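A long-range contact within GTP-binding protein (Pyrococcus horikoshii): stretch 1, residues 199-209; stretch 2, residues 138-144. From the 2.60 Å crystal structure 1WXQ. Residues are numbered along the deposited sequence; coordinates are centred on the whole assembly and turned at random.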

ATOM      1  N   SER A 199     -23.607  -5.375  19.735  1.00 22.99           N
ATOM      2  CA  SER A 199     -23.980  -6.771  19.534  1.00 20.77           C
ATOM      3  C   SER A 199     -22.892  -7.490  18.727  1.00 21.35           C
ATOM      4  O   SER A 199     -21.975  -6.858  18.224  1.00 20.33           O
ATOM      5  CB  SER A 199     -25.313  -6.877  18.791  1.00 20.60           C
ATOM      6  OG  SER A 199     -25.157  -6.692  17.390  1.00 19.78           O
ATOM      7  N   GLN A 200     -22.990  -8.813  18.613  1.00 19.29           N
ATOM      8  CA  GLN A 200     -22.000  -9.571  17.854  1.00 17.69           C
ATOM      9  C   GLN A 200     -22.023  -9.117  16.412  1.00 18.04           C
ATOM     10  O   GLN A 200     -20.983  -9.014  15.775  1.00 15.69           O
ATOM     11  CB  GLN A 200     -22.286 -11.069  17.942  1.00 17.56           C
ATOM     12  CG  GLN A 200     -22.008 -11.610  19.312  1.00 17.12           C
ATOM     13  CD  GLN A 200     -20.573 -11.361  19.745  1.00 19.53           C
ATOM     14  OE1 GLN A 200     -19.668 -11.298  18.911  1.00 18.72           O
ATOM     15  NE2 GLN A 200     -20.359 -11.204  21.052  1.00 16.40           N
ATOM     16  N   ASP A 201     -23.218  -8.832  15.908  1.00 21.15           N
ATOM     17  CA  ASP A 201     -23.370  -8.370  14.539  1.00 21.98           C
ATOM     18  C   ASP A 201     -22.603  -7.086  14.370  1.00 21.50           C
ATOM     19  O   ASP A 201     -21.985  -6.862  13.321  1.00 22.64           O
ATOM     20  CB  ASP A 201     -24.839  -8.140  14.200  1.00 23.44           C
ATOM     21  CG  ASP A 201     -25.594  -9.440  14.004  1.00 24.62           C
ATOM     22  OD1 ASP A 201     -25.510 -10.045  12.901  1.00 25.93           O
ATOM     23  OD2 ASP A 201     -26.262  -9.864  14.969  1.00 36.71           O
ATOM     24  N   ASP A 202     -22.649  -6.245  15.403  1.00 20.40           N
ATOM     25  CA  ASP A 202     -21.934  -4.969  15.389  1.00 20.66           C
ATOM     26  C   ASP A 202     -20.432  -5.210  15.340  1.00 19.87           C
ATOM     27  O   ASP A 202     -19.702  -4.550  14.614  1.00 17.33           O
ATOM     28  CB  ASP A 202     -22.260  -4.154  16.645  1.00 21.46           C
ATOM     29  CG  ASP A 202     -23.744  -3.889  16.799  1.00 21.20           C
ATOM     30  OD1 ASP A 202     -24.389  -3.560  15.795  1.00 21.06           O
ATOM     31  OD2 ASP A 202     -24.265  -4.000  17.930  1.00 31.57           O
ATOM     32  N   LEU A 203     -19.976  -6.176  16.117  1.00 19.46           N
ATOM     33  CA  LEU A 203     -18.570  -6.487  16.162  1.00 21.40           C
ATOM     34  C   LEU A 203     -17.999  -6.993  14.834  1.00 22.52           C
ATOM     35  O   LEU A 203     -16.994  -6.468  14.336  1.00 21.10           O
ATOM     36  CB  LEU A 203     -18.315  -7.482  17.279  1.00 23.49           C
ATOM     37  CG  LEU A 203     -18.321  -6.866  18.675  1.00 26.13           C
ATOM     38  CD1 LEU A 203     -18.327  -7.950  19.751  1.00 30.00           C
ATOM     39  CD2 LEU A 203     -17.097  -5.990  18.803  1.00 29.32           C
ATOM     40  N   LEU A 204     -18.638  -8.002  14.254  1.00 21.73           N
ATOM     41  CA  LEU A 204     -18.163  -8.551  12.987  1.00 20.43           C
ATOM     42  C   LEU A 204     -18.209  -7.452  11.906  1.00 22.28           C
ATOM     43  O   LEU A 204     -17.253  -7.262  11.131  1.00 22.45           O
ATOM     44  CB  LEU A 204     -19.033  -9.743  12.587  1.00 20.00           C
ATOM     45  CG  LEU A 204     -18.722 -10.351  11.232  1.00 22.47           C
ATOM     46  CD1 LEU A 204     -17.247 -10.629  11.139  1.00 26.76           C
ATOM     47  CD2 LEU A 204     -19.523 -11.642  11.052  1.00 27.35           C
ATOM     48  N   ALA A 205     -19.316  -6.716  11.878  1.00 20.56           N
ATOM     49  CA  ALA A 205     -19.473  -5.642  10.905  1.00 19.80           C
ATOM     50  C   ALA A 205     -18.405  -4.581  11.140  1.00 19.98           C
ATOM     51  O   ALA A 205     -17.831  -4.036  10.198  1.00 20.67           O
ATOM     52  CB  ALA A 205     -20.854  -5.016  11.028  1.00 15.84           C
ATOM     53  N   PHE A 206     -18.145  -4.275  12.405  1.00 23.02           N
ATOM     54  CA  PHE A 206     -17.134  -3.282  12.717  1.00 23.64           C
ATOM     55  C   PHE A 206     -15.771  -3.832  12.325  1.00 24.95           C
ATOM     56  O   PHE A 206     -14.933  -3.099  11.819  1.00 26.77           O
ATOM     57  CB  PHE A 206     -17.157  -2.918  14.200  1.00 22.70           C
ATOM     58  CG  PHE A 206     -15.984  -2.084  14.632  1.00 25.90           C
ATOM     59  CD1 PHE A 206     -14.869  -2.679  15.211  1.00 28.43           C
ATOM     60  CD2 PHE A 206     -15.973  -0.711  14.424  1.00 27.89           C
ATOM     61  CE1 PHE A 206     -13.756  -1.919  15.579  1.00 36.28           C
ATOM     62  CE2 PHE A 206     -14.872   0.060  14.786  1.00 28.94           C
ATOM     63  CZ  PHE A 206     -13.757  -0.546  15.366  1.00 33.24           C
ATOM     64  N   ALA A 207     -15.560  -5.126  12.547  1.00 24.83           N
ATOM     65  CA  ALA A 207     -14.290  -5.752  12.190  1.00 25.73           C
ATOM     66  C   ALA A 207     -14.035  -5.628  10.687  1.00 26.66           C
ATOM     67  O   ALA A 207     -12.953  -5.227  10.268  1.00 25.80           O
ATOM     68  CB  ALA A 207     -14.281  -7.239  12.603  1.00 25.29           C
ATOM     69  N   SER A 208     -15.039  -5.973   9.887  1.00 28.28           N
ATOM     70  CA  SER A 208     -14.916  -5.912   8.440  1.00 30.00           C
ATOM     71  C   SER A 208     -14.592  -4.490   7.992  1.00 29.14           C
ATOM     72  O   SER A 208     -13.756  -4.285   7.110  1.00 28.29           O
ATOM     73  CB  SER A 208     -16.216  -6.394   7.763  1.00 30.20           C
ATOM     74  OG  SER A 208     -16.416  -7.799   7.946  1.00 31.12           O
ATOM     75  N   GLU A 209     -15.238  -3.511   8.612  1.00 26.90           N
ATOM     76  CA  GLU A 209     -14.999  -2.135   8.242  1.00 27.77           C
ATOM     77  C   GLU A 209     -13.565  -1.731   8.548  1.00 27.42           C
ATOM     78  O   GLU A 209     -12.980  -0.918   7.838  1.00 29.35           O
ATOM     79  CB  GLU A 209     -15.973  -1.213   8.969  1.00 25.87           C
ATOM     80  CG  GLU A 209     -15.883   0.240   8.513  1.00 35.43           C
ATOM     81  CD  GLU A 209     -15.788   0.398   6.997  1.00 39.20           C
ATOM     82  OE1 GLU A 209     -16.571  -0.251   6.262  1.00 39.71           O
ATOM     83  OE2 GLU A 209     -14.928   1.188   6.551  1.00 34.86           O
TER
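Stretch 2 (138-144) IDYWIYG

Stretch 2 is a helical segment that packs obliquely across the helix of stretch 1, with a tyrosine knob, a close alanine and a serine-aspartate hydrogen bond near the closest approach, and a second hydrogen bond at the tip of the tyrosine. All seven residues, Ile138 to Gly144, are helical, with phi from -74° to -59° and psi from -52° to -29°, and i to i+4 bonds such as Tyr143 N to Asp139 O at 3.0 Å. The N-to-C directions of this helix and helix 200-209 differ by 123°, so the two run more against each other than along, and their axes approach to 8.3 Å.

Where the backbones come nearest, stretch 1 presents the small residues Ala207 and Ser208. Ala207 points its CB toward stretch 2, where it lies 3.7 Å from Tyr143 CB, 3.7 Å from Asp139 O and 4.2 Å from Ile142 CB; a methyl group thus meets backbone as well as side chain. The CA atoms of Ala207 and Tyr143 are 5.1 Å apart, and those of Ser208 and Asp139 5.2 Å.

Tyr143, with chi1 at t, has the largest area covered by the other stretch of any residue here. Its side chain lies among Gln200, Leu203, Leu204 and Ala207, a knob in a hole. Leu203 CB meets the ring edge at Tyr143 CE1, 3.8 Å away, while Leu204 CB is 4.2 Å from Tyr143 CD1. At the ring's tip, Tyr143 OH donates to Gln200 OE1 at 2.7 Å, so the phenol finds a polar partner where the packing reaches exposed Gln200.

One turn earlier, Asp139 accepts a 2.6 Å hydrogen bond at OD2 from Ser208 OG. Tyr140 starts with its CA-to-CB bond directed away, yet its ring returns to Leu204: Leu204 CD1 sits over one face, 4.2 Å from the ring centroid in a CH-pi contact, and Leu204 CD2 is 3.9 Å from Tyr140 CZ. The pattern is compact: small residues of stretch 1 at the closest approach, one of them in a polar pair, a tyrosine knob in a hole alongside, and a second polar pair at its tip.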

ATOM      1  N   ILE A 138      -9.074 -12.568   7.548  1.00 32.13           N
ATOM      2  CA  ILE A 138      -8.610 -11.322   8.161  1.00 31.43           C
ATOM      3  C   ILE A 138      -9.745 -10.706   8.962  1.00 30.91           C
ATOM      4  O   ILE A 138      -9.539 -10.163  10.043  1.00 30.56           O
ATOM      5  CB  ILE A 138      -8.100 -10.343   7.079  1.00 32.55           C
ATOM      6  CG1 ILE A 138      -6.840 -10.936   6.438  1.00 32.36           C
ATOM      7  CG2 ILE A 138      -7.841  -8.982   7.676  1.00 31.88           C
ATOM      8  CD1 ILE A 138      -6.459 -10.351   5.089  1.00 29.86           C
ATOM      9  N   ASP A 139     -10.952 -10.825   8.428  1.00 29.12           N
ATOM     10  CA  ASP A 139     -12.138 -10.314   9.089  1.00 28.73           C
ATOM     11  C   ASP A 139     -12.387 -10.979  10.424  1.00 27.39           C
ATOM     12  O   ASP A 139     -12.610 -10.299  11.415  1.00 28.94           O
ATOM     13  CB  ASP A 139     -13.355 -10.500   8.195  1.00 28.54           C
ATOM     14  CG  ASP A 139     -13.537  -9.351   7.235  1.00 32.00           C
ATOM     15  OD1 ASP A 139     -12.551  -8.603   7.018  1.00 37.50           O
ATOM     16  OD2 ASP A 139     -14.658  -9.195   6.698  1.00 33.74           O
ATOM     17  N   TYR A 140     -12.347 -12.305  10.468  1.00 25.38           N
ATOM     18  CA  TYR A 140     -12.595 -12.982  11.728  1.00 24.96           C
ATOM     19  C   TYR A 140     -11.441 -12.841  12.704  1.00 25.67           C
ATOM     20  O   TYR A 140     -11.644 -12.830  13.919  1.00 24.31           O
ATOM     21  CB  TYR A 140     -12.943 -14.449  11.479  1.00 25.44           C
ATOM     22  CG  TYR A 140     -14.359 -14.560  10.993  1.00 24.34           C
ATOM     23  CD1 TYR A 140     -14.725 -14.054   9.746  1.00 19.36           C
ATOM     24  CD2 TYR A 140     -15.365 -15.058  11.824  1.00 24.09           C
ATOM     25  CE1 TYR A 140     -16.054 -14.035   9.340  1.00 26.27           C
ATOM     26  CE2 TYR A 140     -16.701 -15.038  11.427  1.00 22.61           C
ATOM     27  CZ  TYR A 140     -17.040 -14.528  10.192  1.00 27.34           C
ATOM     28  OH  TYR A 140     -18.368 -14.499   9.810  1.00 21.58           O
ATOM     29  N   TRP A 141     -10.231 -12.690  12.180  1.00 26.58           N
ATOM     30  CA  TRP A 141      -9.049 -12.520  13.035  1.00 29.13           C
ATOM     31  C   TRP A 141      -9.190 -11.260  13.947  1.00 29.52           C
ATOM     32  O   TRP A 141      -8.982 -11.345  15.157  1.00 30.98           O
ATOM     33  CB  TRP A 141      -7.815 -12.483  12.145  1.00 29.21           C
ATOM     34  CG  TRP A 141      -6.610 -11.863  12.792  1.00 31.38           C
ATOM     35  CD1 TRP A 141      -6.028 -12.224  13.974  1.00 23.53           C
ATOM     36  CD2 TRP A 141      -5.838 -10.761  12.283  1.00 31.73           C
ATOM     37  NE1 TRP A 141      -4.942 -11.413  14.235  1.00 27.57           N
ATOM     38  CE2 TRP A 141      -4.801 -10.510  13.216  1.00 29.04           C
ATOM     39  CE3 TRP A 141      -5.921  -9.964  11.127  1.00 35.16           C
ATOM     40  CZ2 TRP A 141      -3.854  -9.496  13.033  1.00 30.22           C
ATOM     41  CZ3 TRP A 141      -4.972  -8.947  10.944  1.00 42.97           C
ATOM     42  CH2 TRP A 141      -3.954  -8.727  11.895  1.00 34.38           C
ATOM     43  N   ILE A 142      -9.506 -10.117  13.310  1.00 30.56           N
ATOM     44  CA  ILE A 142      -9.826  -8.837  13.931  1.00 31.20           C
ATOM     45  C   ILE A 142     -11.043  -8.953  14.850  1.00 27.85           C
ATOM     46  O   ILE A 142     -11.076  -8.445  15.961  1.00 28.24           O
ATOM     47  CB  ILE A 142     -10.107  -7.823  12.821  1.00 32.11           C
ATOM     48  CG1 ILE A 142      -9.033  -7.918  11.734  1.00 37.49           C
ATOM     49  CG2 ILE A 142     -10.070  -6.395  13.396  1.00 32.40           C
ATOM     50  CD1 ILE A 142      -8.915  -6.627  10.921  1.00 26.42           C
ATOM     51  N   TYR A 143     -12.087  -9.620  14.324  1.00 25.32           N
ATOM     52  CA  TYR A 143     -13.295  -9.808  15.118  1.00 24.12           C
ATOM     53  C   TYR A 143     -13.005 -10.599  16.396  1.00 24.44           C
ATOM     54  O   TYR A 143     -13.518 -10.305  17.467  1.00 24.32           O
ATOM     55  CB  TYR A 143     -14.314 -10.556  14.257  1.00 22.12           C
ATOM     56  CG  TYR A 143     -15.341 -11.198  15.120  1.00 18.86           C
ATOM     57  CD1 TYR A 143     -16.352 -10.427  15.686  1.00 12.73           C
ATOM     58  CD2 TYR A 143     -15.343 -12.581  15.304  1.00 17.88           C
ATOM     59  CE1 TYR A 143     -17.365 -11.033  16.414  1.00 14.96           C
ATOM     60  CE2 TYR A 143     -16.351 -13.187  16.040  1.00 14.33           C
ATOM     61  CZ  TYR A 143     -17.357 -12.417  16.595  1.00 18.95           C
ATOM     62  OH  TYR A 143     -18.384 -13.015  17.300  1.00 16.73           O
ATOM     63  N   GLY A 144     -12.219 -11.663  16.330  1.00 24.53           N
ATOM     64  CA  GLY A 144     -11.974 -12.454  17.510  1.00 23.87           C
ATOM     65  C   GLY A 144     -11.252 -11.635  18.565  1.00 23.76           C
ATOM     66  O   GLY A 144     -11.514 -11.793  19.752  1.00 23.62           O
TER